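Local coordinates for periplasmic binding protein (PDB 5GJ3) that binds two heme molecules in the periplasm and probably hands them to a bacterial heme-uptake transporter, at residues 125-139 against 248-262. Residues are numbered along the deposited sequence; the frame is centred on the assembly and turned at random.
With ZN (zinc ion), chain G.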
# COMPACT_ATOMS: atom_id res chain seq x y z
N VAL A 125 11.62 -8.80 6.84
CA VAL A 125 10.42 -8.62 6.04
C VAL A 125 10.16 -9.88 5.23
O VAL A 125 9.04 -10.39 5.24
CB VAL A 125 10.48 -7.33 5.19
CG1 VAL A 125 9.27 -7.24 4.28
CG2 VAL A 125 10.54 -6.11 6.11
N GLU A 126 11.20 -10.43 4.58
CA GLU A 126 11.08 -11.67 3.80
C GLU A 126 10.66 -12.87 4.65
O GLU A 126 9.86 -13.69 4.18
CB GLU A 126 12.39 -12.02 3.07
CG GLU A 126 12.84 -10.96 2.07
CD GLU A 126 12.42 -11.22 0.63
OE1 GLU A 126 11.80 -12.26 0.35
OE2 GLU A 126 12.71 -10.37 -0.25
N ALA A 127 11.18 -12.97 5.88
CA ALA A 127 10.74 -13.97 6.84
C ALA A 127 9.27 -13.79 7.21
O ALA A 127 8.54 -14.78 7.25
CB ALA A 127 11.60 -13.96 8.11
N GLU A 128 8.81 -12.56 7.46
CA GLU A 128 7.39 -12.37 7.76
C GLU A 128 6.45 -12.72 6.56
O GLU A 128 5.35 -13.28 6.75
CB GLU A 128 7.12 -10.97 8.36
CG GLU A 128 7.83 -10.78 9.73
CD GLU A 128 7.69 -9.39 10.35
OE1 GLU A 128 6.92 -8.55 9.84
OE2 GLU A 128 8.37 -9.10 11.38
N ILE A 129 6.88 -12.40 5.34
CA ILE A 129 6.14 -12.73 4.11
C ILE A 129 6.10 -14.26 3.95
O ILE A 129 5.02 -14.82 3.69
CB ILE A 129 6.78 -12.06 2.87
CG1 ILE A 129 6.55 -10.55 2.95
CG2 ILE A 129 6.25 -12.67 1.56
CD1 ILE A 129 7.36 -9.74 1.94
N ALA A 130 7.25 -14.92 4.17
CA ALA A 130 7.32 -16.40 4.15
C ALA A 130 6.35 -17.07 5.09
O ALA A 130 5.67 -18.04 4.70
CB ALA A 130 8.76 -16.91 4.42
N ALA A 131 6.32 -16.60 6.34
CA ALA A 131 5.41 -17.11 7.33
C ALA A 131 3.94 -16.92 6.94
O ALA A 131 3.17 -17.83 7.14
CB ALA A 131 5.69 -16.55 8.72
N ALA A 132 3.57 -15.79 6.35
CA ALA A 132 2.18 -15.59 5.96
C ALA A 132 1.79 -16.55 4.79
O ALA A 132 0.67 -17.07 4.73
CB ALA A 132 1.97 -14.15 5.56
N ARG A 133 2.74 -16.76 3.88
CA ARG A 133 2.52 -17.63 2.71
C ARG A 133 2.36 -19.10 3.11
O ARG A 133 1.53 -19.84 2.55
CB ARG A 133 3.65 -17.48 1.69
CG ARG A 133 3.53 -16.21 0.85
CD ARG A 133 4.59 -16.29 -0.23
NE ARG A 133 4.08 -15.92 -1.51
CZ ARG A 133 4.47 -16.46 -2.66
NH1 ARG A 133 5.34 -17.44 -2.66
NH2 ARG A 133 3.97 -16.03 -3.80
N ASP A 134 3.14 -19.50 4.13
CA ASP A 134 3.00 -20.81 4.74
C ASP A 134 1.60 -20.95 5.37
O ASP A 134 0.94 -22.00 5.27
CB ASP A 134 4.10 -20.96 5.79
CG ASP A 134 3.91 -22.15 6.66
OD1 ASP A 134 3.11 -22.07 7.61
OD2 ASP A 134 4.57 -23.18 6.40
N LEU A 135 1.12 -19.91 6.07
CA LEU A 135 -0.27 -20.01 6.58
C LEU A 135 -1.30 -20.08 5.45
O LEU A 135 -2.36 -20.78 5.55
CB LEU A 135 -0.59 -18.83 7.51
CG LEU A 135 0.13 -18.88 8.86
CD1 LEU A 135 -0.06 -17.51 9.50
CD2 LEU A 135 -0.50 -20.00 9.71
N ALA A 136 -1.03 -19.35 4.37
CA ALA A 136 -1.94 -19.32 3.23
C ALA A 136 -2.06 -20.71 2.54
O ALA A 136 -3.08 -21.01 1.94
CB ALA A 136 -1.57 -18.23 2.22
N ARG A 137 -1.00 -21.51 2.58
CA ARG A 137 -1.01 -22.89 2.05
C ARG A 137 -2.01 -23.83 2.74
O ARG A 137 -2.36 -24.84 2.19
CB ARG A 137 0.39 -23.51 2.10
CG ARG A 137 1.23 -23.07 0.94
CD ARG A 137 2.64 -23.66 0.99
NE ARG A 137 3.43 -22.90 0.02
CZ ARG A 137 4.28 -21.92 0.32
NH1 ARG A 137 4.52 -21.56 1.58
NH2 ARG A 137 4.91 -21.30 -0.65
N ARG A 138 -2.50 -23.50 3.93
CA ARG A 138 -3.57 -24.31 4.51
C ARG A 138 -4.93 -24.16 3.79
O ARG A 138 -5.87 -24.89 4.10
CB ARG A 138 -3.77 -23.89 5.95
CG ARG A 138 -2.49 -23.83 6.81
CD ARG A 138 -2.86 -23.30 8.17
NE ARG A 138 -3.42 -21.94 8.07
CZ ARG A 138 -4.10 -21.33 9.03
NH1 ARG A 138 -4.31 -21.90 10.20
NH2 ARG A 138 -4.57 -20.11 8.84
N ILE A 139 -5.05 -23.18 2.90
CA ILE A 139 -6.35 -22.90 2.30
C ILE A 139 -6.49 -23.84 1.12
O ILE A 139 -5.75 -23.76 0.15
CB ILE A 139 -6.55 -21.41 1.91
CG1 ILE A 139 -6.64 -20.53 3.17
CG2 ILE A 139 -7.86 -21.25 1.11
CD1 ILE A 139 -6.40 -19.05 2.90
N PRO A 248 7.80 -2.42 4.82
CA PRO A 248 8.27 -3.31 5.86
C PRO A 248 7.15 -4.12 6.55
O PRO A 248 7.43 -5.19 7.11
CB PRO A 248 8.94 -2.36 6.87
CG PRO A 248 9.24 -1.11 6.10
CD PRO A 248 8.05 -1.01 5.16
N ARG A 249 5.90 -3.63 6.49
CA ARG A 249 4.76 -4.32 7.11
C ARG A 249 4.01 -5.29 6.19
O ARG A 249 2.94 -5.79 6.56
CB ARG A 249 3.79 -3.29 7.73
CG ARG A 249 4.42 -2.59 8.97
CD ARG A 249 3.42 -1.57 9.52
NE ARG A 249 3.21 -0.51 8.53
CZ ARG A 249 2.16 0.30 8.44
NH1 ARG A 249 1.12 0.18 9.26
NH2 ARG A 249 2.10 1.19 7.48
N THR A 250 4.60 -5.59 5.03
CA THR A 250 3.94 -6.42 4.03
C THR A 250 3.56 -7.80 4.55
O THR A 250 2.44 -8.27 4.31
CB THR A 250 4.79 -6.57 2.75
OG1 THR A 250 4.95 -5.26 2.20
CG2 THR A 250 4.04 -7.44 1.67
N GLY A 251 4.50 -8.45 5.25
CA GLY A 251 4.29 -9.72 5.89
C GLY A 251 3.19 -9.64 6.95
O GLY A 251 2.42 -10.57 7.10
N GLN A 252 3.11 -8.55 7.69
CA GLN A 252 2.07 -8.43 8.72
C GLN A 252 0.71 -8.30 8.02
O GLN A 252 -0.26 -8.85 8.47
CB GLN A 252 2.36 -7.21 9.61
CG GLN A 252 3.64 -7.37 10.44
CD GLN A 252 4.17 -6.03 10.92
OE1 GLN A 252 3.40 -5.10 11.15
NE2 GLN A 252 5.48 -5.91 11.01
N ALA A 253 0.64 -7.54 6.93
CA ALA A 253 -0.66 -7.36 6.25
C ALA A 253 -1.12 -8.66 5.58
O ALA A 253 -2.30 -9.00 5.65
CB ALA A 253 -0.60 -6.19 5.23
N LEU A 254 -0.18 -9.41 4.98
CA LEU A 254 -0.47 -10.73 4.43
C LEU A 254 -1.02 -11.70 5.45
O LEU A 254 -1.93 -12.47 5.13
CB LEU A 254 0.74 -11.38 3.77
CG LEU A 254 1.06 -10.93 2.38
CD1 LEU A 254 2.36 -11.64 1.93
CD2 LEU A 254 -0.12 -11.19 1.42
N THR A 255 -0.50 -11.63 6.68
CA THR A 255 -0.91 -12.54 7.76
C THR A 255 -2.37 -12.17 8.12
O THR A 255 -3.20 -13.05 8.30
CB THR A 255 0.02 -12.37 9.03
OG1 THR A 255 1.36 -12.79 8.73
CG2 THR A 255 -0.50 -13.10 10.25
N ASP A 256 -2.67 -10.88 8.24
CA ASP A 256 -4.05 -10.49 8.58
C ASP A 256 -4.99 -10.98 7.46
O ASP A 256 -6.07 -11.50 7.78
CB ASP A 256 -4.21 -8.98 8.77
CG ASP A 256 -3.46 -8.46 9.97
OD1 ASP A 256 -3.04 -9.26 10.84
OD2 ASP A 256 -3.24 -7.22 10.05
N LEU A 257 -4.63 -10.75 6.19
CA LEU A 257 -5.49 -11.20 5.10
C LEU A 257 -5.68 -12.71 5.15
O LEU A 257 -6.82 -13.20 5.04
CB LEU A 257 -4.96 -10.82 3.71
CG LEU A 257 -4.91 -9.34 3.44
CD1 LEU A 257 -4.14 -9.20 2.12
CD2 LEU A 257 -6.37 -8.89 3.33
N THR A 258 -4.57 -13.47 5.28
CA THR A 258 -4.71 -14.93 5.14
C THR A 258 -5.51 -15.55 6.28
O THR A 258 -6.25 -16.51 6.09
CB THR A 258 -3.32 -15.67 4.94
OG1 THR A 258 -3.58 -16.91 4.34
CG2 THR A 258 -2.60 -15.94 6.29
N ILE A 259 -5.35 -15.01 7.48
CA ILE A 259 -6.20 -15.40 8.64
C ILE A 259 -7.69 -15.19 8.31
O ILE A 259 -8.51 -16.09 8.48
CB ILE A 259 -5.82 -14.63 9.95
CG1 ILE A 259 -4.37 -14.93 10.43
CG2 ILE A 259 -6.80 -14.96 11.08
CD1 ILE A 259 -4.05 -16.38 10.37
N ALA A 260 -8.03 -14.01 7.80
CA ALA A 260 -9.43 -13.72 7.39
C ALA A 260 -9.91 -14.63 6.23
O ALA A 260 -11.03 -15.17 6.24
CB ALA A 260 -9.55 -12.27 7.01
N PHE A 261 -9.04 -14.84 5.25
CA PHE A 261 -9.42 -15.65 4.10
C PHE A 261 -9.65 -17.10 4.54
O PHE A 261 -10.55 -17.79 4.01
CB PHE A 261 -8.29 -15.61 3.07
CG PHE A 261 -8.15 -14.29 2.32
CD1 PHE A 261 -8.98 -13.18 2.59
CD2 PHE A 261 -7.14 -14.15 1.36
CE1 PHE A 261 -8.82 -11.98 1.88
CE2 PHE A 261 -6.97 -12.97 0.65
CZ PHE A 261 -7.81 -11.88 0.91
N TYR A 262 -8.86 -17.56 5.51
CA TYR A 262 -8.97 -18.95 5.99
C TYR A 262 -10.36 -19.13 6.60
O TYR A 262 -11.02 -20.13 6.35
CB TYR A 262 -7.85 -19.27 7.02
CG TYR A 262 -7.87 -20.70 7.52
CD1 TYR A 262 -7.16 -21.73 6.85
CD2 TYR A 262 -8.59 -21.03 8.67
CE1 TYR A 262 -7.19 -23.06 7.33
CE2 TYR A 262 -8.63 -22.35 9.15
CZ TYR A 262 -7.93 -23.35 8.48
OH TYR A 262 -7.98 -24.61 9.00
ZN ZN G . -1.93 -8.82 12.49
O HOH W 1 4.43 -13.78 9.25
O HOH W 2 6.33 -7.57 7.47
O HOH W 3 -4.54 -19.18 6.09
O HOH W 4 -0.31 -9.10 11.29
O HOH W 5 -2.69 -6.87 12.74
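Glu128 OE1 takes two hydrogen bonds: Gln252 NE2 donates from 3.2 Å, on the syn side of the carboxylate and nearly in the plane of its own amide, and a water donates from 2.6 Å. That water also donates to Pro248 O, bridging the two segments, while Glu128 OE2 turns to Gln124. An alanine in place of Gln252 would probably leave OE1 to the water and let the carboxylate swing more freely. Beside this polar edge the backbones come closest: the CA atoms of Ile129 and Gly251 are 4.0 Å apart, and a CB on Gly251 would clash with Glu128 CB. Further along, Ala132 CB meets Leu254 CB at 3.5 Å, with Thr255 OG1 alongside; Thr255 OG1 donates back to Gly251 O. A chi1 of -158° swings Thr258 OG1 away from its own backbone N and against Ala136 CB; it bonds to Ala172 and a water shared with Leu135 O and Arg138 NH2. Arg138 bends at chi3 (-61°), its NE hydrogen-bonded to Leu135 O, and lays its guanidinium over the Tyr262 ring in a cation-pi stack, CZ 4.0 Å from the centroid; Leu135 CD2 covers the opposite face. The axes run almost parallel, 13° apart and 7.6 Å at closest approach, and the contact joins the C-terminal helix 250-267 to helix 115-136, consistent with the single long helix that links the two lobes in cluster A periplasmic binding proteins.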